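Benzoate 1,2-dioxygenase beta subunit (Burkholderia mallei ATCC 23344, PDB 3E99) probably serves as the structural beta subunit of the ring-hydroxylating oxygenase that starts benzoate breakdown by dioxygenation of the aromatic ring. Local coordinates at residues S18-L21 / D27-L30; Q11-R16 / Y132-S137. All coordinates share one frame; numbering follows the deposited sequence. Where two conformers were deposited one is given.

In the fold
Both contacts use helix 7-22, and their centres lie about 12 Å apart. Contact 2 takes residues 11-16 of that helix and sets them against the end of strand 122-135 in the curved mixed sheet; contact 1 takes the later turn, 18-21, and sets it against the short helix 26-30 that follows. In sequence contact 1 spans a gap of five residues and is nested within the loop of 115 residues that contact 2 closes. Helix 7-22 is thus packed on the sheet through residues 11-16 and on the neighbouring helix through 18-21, as in the NTF2-like cone. Around both contacts it also touches the second subunit, so the same helix takes part in assembly.

Contact 1 (S18-L21 / D27-L30); sequences SRLL and DAWL
Leu-21 lays its branched end over one face of the Trp-29 indole, with CD2 3.5 Å from the centroid of the five-membered ring and only 7° off the ring normal. That position meets the geometry of a CH-pi contact. It lies where helix 7-22 turns back, through a short connection, onto the short helix 26-30, in the helical part of the NTF2-like fold to which the ring-hydroxylating beta subunits belong. The branch point follows the methyl onto the pyrrole side of the indole: Leu-21 CG is 3.5 Å from Trp-29 CD1. Because Trp-29 CG is anti to its own backbone N (chi1 179°), the indole is carried toward the end of helix 7-22 and under the leucine.

Leu-20 works on another side of the same tryptophan. Its CB lies at the indole edge, near the ring plane, and also packs against the Trp-29 stem, CB to CB at 3.8 Å. Its methyls reach further back, to the preceding residue: Leu-20 CD1 stands 3.9 Å from Ala-28 CB and 3.6 Å from the carbonyl O of Ala-28. The two leucines therefore divide the tryptophan between face and edge, and the closest pair of CA atoms, Leu-20 and Trp-29 at 5.2 Å, shows how near the backbones come. No hydrogen bond crosses between the two segments, so apolar contact joins them here.

The wider surroundings complete the burial of Trp-29: Leu-69 and Val-73 of helix 66-82 pack on it, and Tyr-33 meets it ring to ring with planes inclined at about 60°. Arg-19, whose CB points away from helix 26-30, forms a salt bridge through NE with Glu-98 OE2 of the second subunit. The polar edge of the indole is satisfied from helix 7-22 itself, where Trp-29 NE1 is hydrogen-bonded to Glu-17 OE2.

Contact 2 (Q11-R16 / Y132-S137); sequences QAFLYR and YAIDFS
Phe-13 and Ile-134 run past each other in opposite senses, the ring coming from helix 7-22 and the branched chain from the strand. The ring meets the isoleucine obliquely: Phe-13 CD2 is 3.8 Å from Ile-134 CD1, while Phe-13 CE2 comes 3.9 Å from Ile-134 CG2. The CD2-CE2 bond of the ring is thus met by two methyls. With CG1 beside the backbone N (chi1 -54°) and CG2 anti to it, Ile-134 offers both branches to the phenylalanine.

Leu-14 and Tyr-132 likewise pass each other in opposite directions, one residue further along the helix. A single methyl makes the contact, Leu-14 CD2 lying 3.4 Å from Tyr-132 CD2 and 3.5 Å from Tyr-132 CE2, again obliquely to the ring.

These two pairs place helix 7-22 across the concave sheet of the NTF2-like cone; the helix and strand axes are 11.3 Å apart at closest approach, with N-to-C directions at 106°. Ile-143 of the adjoining strand 142-150 packs on both Phe-13 and Tyr-132, and Phe-111 meets the tyrosine edge-to-face. The phenol is also tied to the helix, since Tyr-132 OH hydrogen-bonds Glu-17 OE1.

At the strand end, Asp-135 OD1 closes an Asx turn by accepting Ser-137 N at 2.9 Å, and takes Ser-137 OG from the same face of its carboxylate.

Contact 1 (S18-L21 / D27-L30)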
loop_
_atom_site.group_PDB
_atom_site.type_symbol
_atom_site.label_atom_id
_atom_site.label_comp_id
_atom_site.label_asym_id
_atom_site.label_seq_id
_atom_site.Cartn_x
_atom_site.Cartn_y
_atom_site.Cartn_z
ATOM N N SER A 18 4.531 -7.930 -10.737
ATOM C CA SER A 18 3.123 -7.986 -10.331
ATOM C C SER A 18 2.187 -7.350 -11.371
ATOM O O SER A 18 1.073 -7.849 -11.579
ATOM C CB SER A 18 2.933 -7.404 -8.905
ATOM O OG SER A 18 3.398 -6.089 -8.837
ATOM N N ARG A 19 2.629 -6.289 -12.054
ATOM C CA ARG A 19 1.873 -5.712 -13.158
ATOM C C ARG A 19 1.632 -6.721 -14.280
ATOM O O ARG A 19 0.542 -6.757 -14.893
ATOM C CB ARG A 19 2.560 -4.460 -13.745
ATOM C CG ARG A 19 1.892 -3.922 -15.010
ATOM C CD ARG A 19 2.372 -2.552 -15.350
ATOM N NE ARG A 19 3.812 -2.432 -15.311
ATOM C CZ ARG A 19 4.648 -2.861 -16.248
ATOM N NH1 ARG A 19 4.207 -3.468 -17.325
ATOM N NH2 ARG A 19 5.940 -2.635 -16.127
ATOM N N LEU A 20 2.636 -7.545 -14.577
ATOM C CA LEU A 20 2.470 -8.509 -15.663
ATOM C C LEU A 20 1.339 -9.524 -15.353
ATOM O O LEU A 20 0.622 -9.948 -16.265
ATOM C CB LEU A 20 3.804 -9.183 -16.007
ATOM C CG LEU A 20 4.840 -8.176 -16.533
ATOM C CD1 LEU A 20 6.195 -8.847 -16.699
ATOM C CD2 LEU A 20 4.405 -7.468 -17.821
ATOM N N LEU A 21 1.130 -9.850 -14.084
ATOM C CA LEU A 21 -0.003 -10.679 -13.666
ATOM C C LEU A 21 -1.306 -9.919 -13.767
ATOM O O LEU A 21 -2.305 -10.430 -14.257
ATOM C CB LEU A 21 0.155 -11.171 -12.205
ATOM C CG LEU A 21 1.232 -12.178 -11.914
ATOM C CD1 LEU A 21 1.452 -12.319 -10.397
ATOM C CD2 LEU A 21 0.845 -13.505 -12.579
ATOM N N ASP A 27 3.374 -14.693 -20.610
ATOM C CA ASP A 27 4.726 -15.005 -21.083
ATOM C C ASP A 27 5.775 -14.031 -20.570
ATOM O O ASP A 27 6.850 -14.436 -20.167
ATOM C CB ASP A 27 4.779 -15.076 -22.617
ATOM C CG ASP A 27 3.904 -16.164 -23.176
ATOM O OD1 ASP A 27 3.489 -17.059 -22.405
ATOM O OD2 ASP A 27 3.646 -16.129 -24.393
ATOM N N ALA A 28 5.477 -12.747 -20.604
ATOM C CA ALA A 28 6.378 -11.725 -20.026
ATOM C C ALA A 28 6.602 -11.946 -18.515
ATOM O O ALA A 28 7.728 -11.802 -17.992
ATOM C CB ALA A 28 5.817 -10.319 -20.302
ATOM N N TRP A 29 5.530 -12.293 -17.824
ATOM C CA TRP A 29 5.577 -12.640 -16.411
ATOM C C TRP A 29 6.530 -13.817 -16.141
ATOM O O TRP A 29 7.339 -13.754 -15.235
ATOM C CB TRP A 29 4.192 -12.954 -15.864
ATOM C CG TRP A 29 4.239 -13.342 -14.387
ATOM C CD1 TRP A 29 4.451 -12.523 -13.306
ATOM C CD2 TRP A 29 4.128 -14.671 -13.871
ATOM N NE1 TRP A 29 4.446 -13.257 -12.146
ATOM C CE2 TRP A 29 4.265 -14.586 -12.467
ATOM C CE3 TRP A 29 3.896 -15.920 -14.461
ATOM C CZ2 TRP A 29 4.166 -15.699 -11.636
ATOM C CZ3 TRP A 29 3.839 -17.064 -13.639
ATOM C CH2 TRP A 29 3.994 -16.930 -12.214
ATOM N N LEU A 30 6.388 -14.900 -16.898
ATOM C CA LEU A 30 7.255 -16.052 -16.738
ATOM C C LEU A 30 8.680 -15.656 -16.922
ATOM O O LEU A 30 9.542 -16.232 -16.283
ATOM C CB LEU A 30 6.898 -17.186 -17.725
ATOM C CG LEU A 30 5.636 -17.963 -17.360
ATOM C CD1 LEU A 30 5.028 -18.715 -18.578
ATOM C CD2 LEU A 30 5.844 -18.872 -16.141
#

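Contact 2 (Q11-R16 / Y132-S137)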
loop_
_atom_site.group_PDB
_atom_site.type_symbol
_atom_site.label_atom_id
_atom_site.label_comp_id
_atom_site.label_asym_id
_atom_site.label_seq_id
_atom_site.Cartn_x
_atom_site.Cartn_y
_atom_site.Cartn_z
ATOM N N GLN A 11 12.251 -2.497 -6.043
ATOM C CA GLN A 11 10.841 -2.123 -6.073
ATOM C C GLN A 11 10.324 -2.014 -7.519
ATOM O O GLN A 11 9.236 -2.504 -7.854
ATOM C CB GLN A 11 10.615 -0.827 -5.259
ATOM C CG GLN A 11 10.702 -1.066 -3.750
ATOM C CD GLN A 11 10.638 0.201 -2.913
ATOM O OE1 GLN A 11 11.286 1.189 -3.219
ATOM N NE2 GLN A 11 9.877 0.160 -1.837
ATOM N N ALA A 12 11.139 -1.456 -8.401
ATOM C CA ALA A 12 10.745 -1.289 -9.788
ATOM C C ALA A 12 10.450 -2.648 -10.383
ATOM O O ALA A 12 9.446 -2.844 -11.081
ATOM C CB ALA A 12 11.840 -0.545 -10.589
ATOM N N PHE A 13 11.319 -3.608 -10.084
ATOM C CA PHE A 13 11.138 -4.966 -10.530
ATOM C C PHE A 13 9.911 -5.654 -9.952
ATOM O O PHE A 13 9.135 -6.312 -10.697
ATOM C CB PHE A 13 12.336 -5.800 -10.199
ATOM C CG PHE A 13 12.166 -7.224 -10.584
ATOM C CD1 PHE A 13 12.084 -7.572 -11.917
ATOM C CD2 PHE A 13 12.032 -8.211 -9.613
ATOM C CE1 PHE A 13 11.908 -8.874 -12.274
ATOM C CE2 PHE A 13 11.838 -9.504 -9.972
ATOM C CZ PHE A 13 11.759 -9.840 -11.297
ATOM N N LEU A 14 9.714 -5.512 -8.642
ATOM C CA LEU A 14 8.535 -6.052 -7.987
ATOM C C LEU A 14 7.234 -5.468 -8.591
ATOM O O LEU A 14 6.241 -6.183 -8.739
ATOM C CB LEU A 14 8.561 -5.833 -6.459
ATOM C CG LEU A 14 9.660 -6.472 -5.589
ATOM C CD1 LEU A 14 9.552 -6.060 -4.102
ATOM C CD2 LEU A 14 9.605 -8.014 -5.776
ATOM N N TYR A 15 7.237 -4.169 -8.904
ATOM C CA TYR A 15 6.058 -3.547 -9.451
ATOM C C TYR A 15 5.804 -4.106 -10.849
ATOM O O TYR A 15 4.683 -4.371 -11.196
ATOM C CB TYR A 15 6.168 -2.020 -9.489
ATOM C CG TYR A 15 6.420 -1.372 -8.115
ATOM C CD1 TYR A 15 6.203 -2.067 -6.915
ATOM C CD2 TYR A 15 6.912 -0.099 -8.033
ATOM C CE1 TYR A 15 6.414 -1.482 -5.682
ATOM C CE2 TYR A 15 7.159 0.507 -6.808
ATOM C CZ TYR A 15 6.914 -0.193 -5.633
ATOM O OH TYR A 15 7.182 0.441 -4.448
ATOM N N ARG A 16 6.859 -4.262 -11.654
ATOM C CA ARG A 16 6.708 -4.793 -12.998
ATOM C C ARG A 16 6.203 -6.231 -12.965
ATOM O O ARG A 16 5.253 -6.572 -13.662
ATOM C CB ARG A 16 8.047 -4.747 -13.757
ATOM C CG ARG A 16 7.955 -5.405 -15.112
ATOM C CD ARG A 16 9.034 -4.974 -16.101
ATOM N NE ARG A 16 8.650 -5.527 -17.399
ATOM C CZ ARG A 16 9.049 -6.692 -17.884
ATOM N NH1 ARG A 16 9.936 -7.447 -17.238
ATOM N NH2 ARG A 16 8.577 -7.085 -19.048
ATOM N N TYR A 132 11.536 -12.807 -1.643
ATOM C CA TYR A 132 12.103 -13.053 -2.962
ATOM C C TYR A 132 13.642 -13.034 -2.891
ATOM O O TYR A 132 14.212 -12.176 -2.236
ATOM C CB TYR A 132 11.680 -11.965 -3.936
ATOM C CG TYR A 132 10.328 -12.053 -4.600
ATOM C CD1 TYR A 132 9.225 -12.608 -3.965
ATOM C CD2 TYR A 132 10.120 -11.383 -5.822
ATOM C CE1 TYR A 132 7.979 -12.618 -4.590
ATOM C CE2 TYR A 132 8.875 -11.333 -6.421
ATOM C CZ TYR A 132 7.817 -11.965 -5.826
ATOM O OH TYR A 132 6.588 -11.927 -6.452
ATOM N N ALA A 133 14.294 -13.972 -3.578
ATOM C CA ALA A 133 15.699 -13.831 -3.985
ATOM C C ALA A 133 15.710 -13.574 -5.477
ATOM O O ALA A 133 15.128 -14.355 -6.248
ATOM C CB ALA A 133 16.494 -15.097 -3.667
ATOM N N ILE A 134 16.371 -12.497 -5.884
ATOM C CA ILE A 134 16.333 -12.031 -7.258
ATOM C C ILE A 134 17.761 -11.852 -7.763
ATOM O O ILE A 134 18.543 -11.138 -7.143
ATOM C CB ILE A 134 15.619 -10.673 -7.378
ATOM C CG1 ILE A 134 14.226 -10.704 -6.764
ATOM C CG2 ILE A 134 15.544 -10.253 -8.834
ATOM C CD1 ILE A 134 13.718 -9.335 -6.349
ATOM N N ASP A 135 18.057 -12.471 -8.903
ATOM C CA ASP A 135 19.355 -12.394 -9.562
ATOM C C ASP A 135 19.408 -11.213 -10.523
ATOM O O ASP A 135 18.662 -11.156 -11.530
ATOM C CB ASP A 135 19.599 -13.701 -10.323
ATOM C CG ASP A 135 20.939 -13.731 -11.054
ATOM O OD1 ASP A 135 21.790 -12.822 -10.890
ATOM O OD2 ASP A 135 21.121 -14.692 -11.803
ATOM N N PHE A 136 20.232 -10.226 -10.188
ATOM C CA PHE A 136 20.395 -9.059 -11.045
ATOM C C PHE A 136 21.634 -9.108 -11.946
ATOM O O PHE A 136 22.008 -8.097 -12.543
ATOM C CB PHE A 136 20.424 -7.780 -10.214
ATOM C CG PHE A 136 19.078 -7.367 -9.658
ATOM C CD1 PHE A 136 18.610 -7.885 -8.452
ATOM C CD2 PHE A 136 18.291 -6.441 -10.332
ATOM C CE1 PHE A 136 17.401 -7.491 -7.933
ATOM C CE2 PHE A 136 17.070 -6.031 -9.789
ATOM C CZ PHE A 136 16.628 -6.572 -8.613
ATOM N N SER A 137 22.245 -10.273 -12.095
ATOM C CA SER A 137 23.472 -10.387 -12.892
ATOM C C SER A 137 23.258 -10.197 -14.416
ATOM O O SER A 137 24.131 -9.664 -15.100
ATOM C CB SER A 137 24.142 -11.724 -12.619
ATOM O OG SER A 137 23.311 -12.786 -13.015
#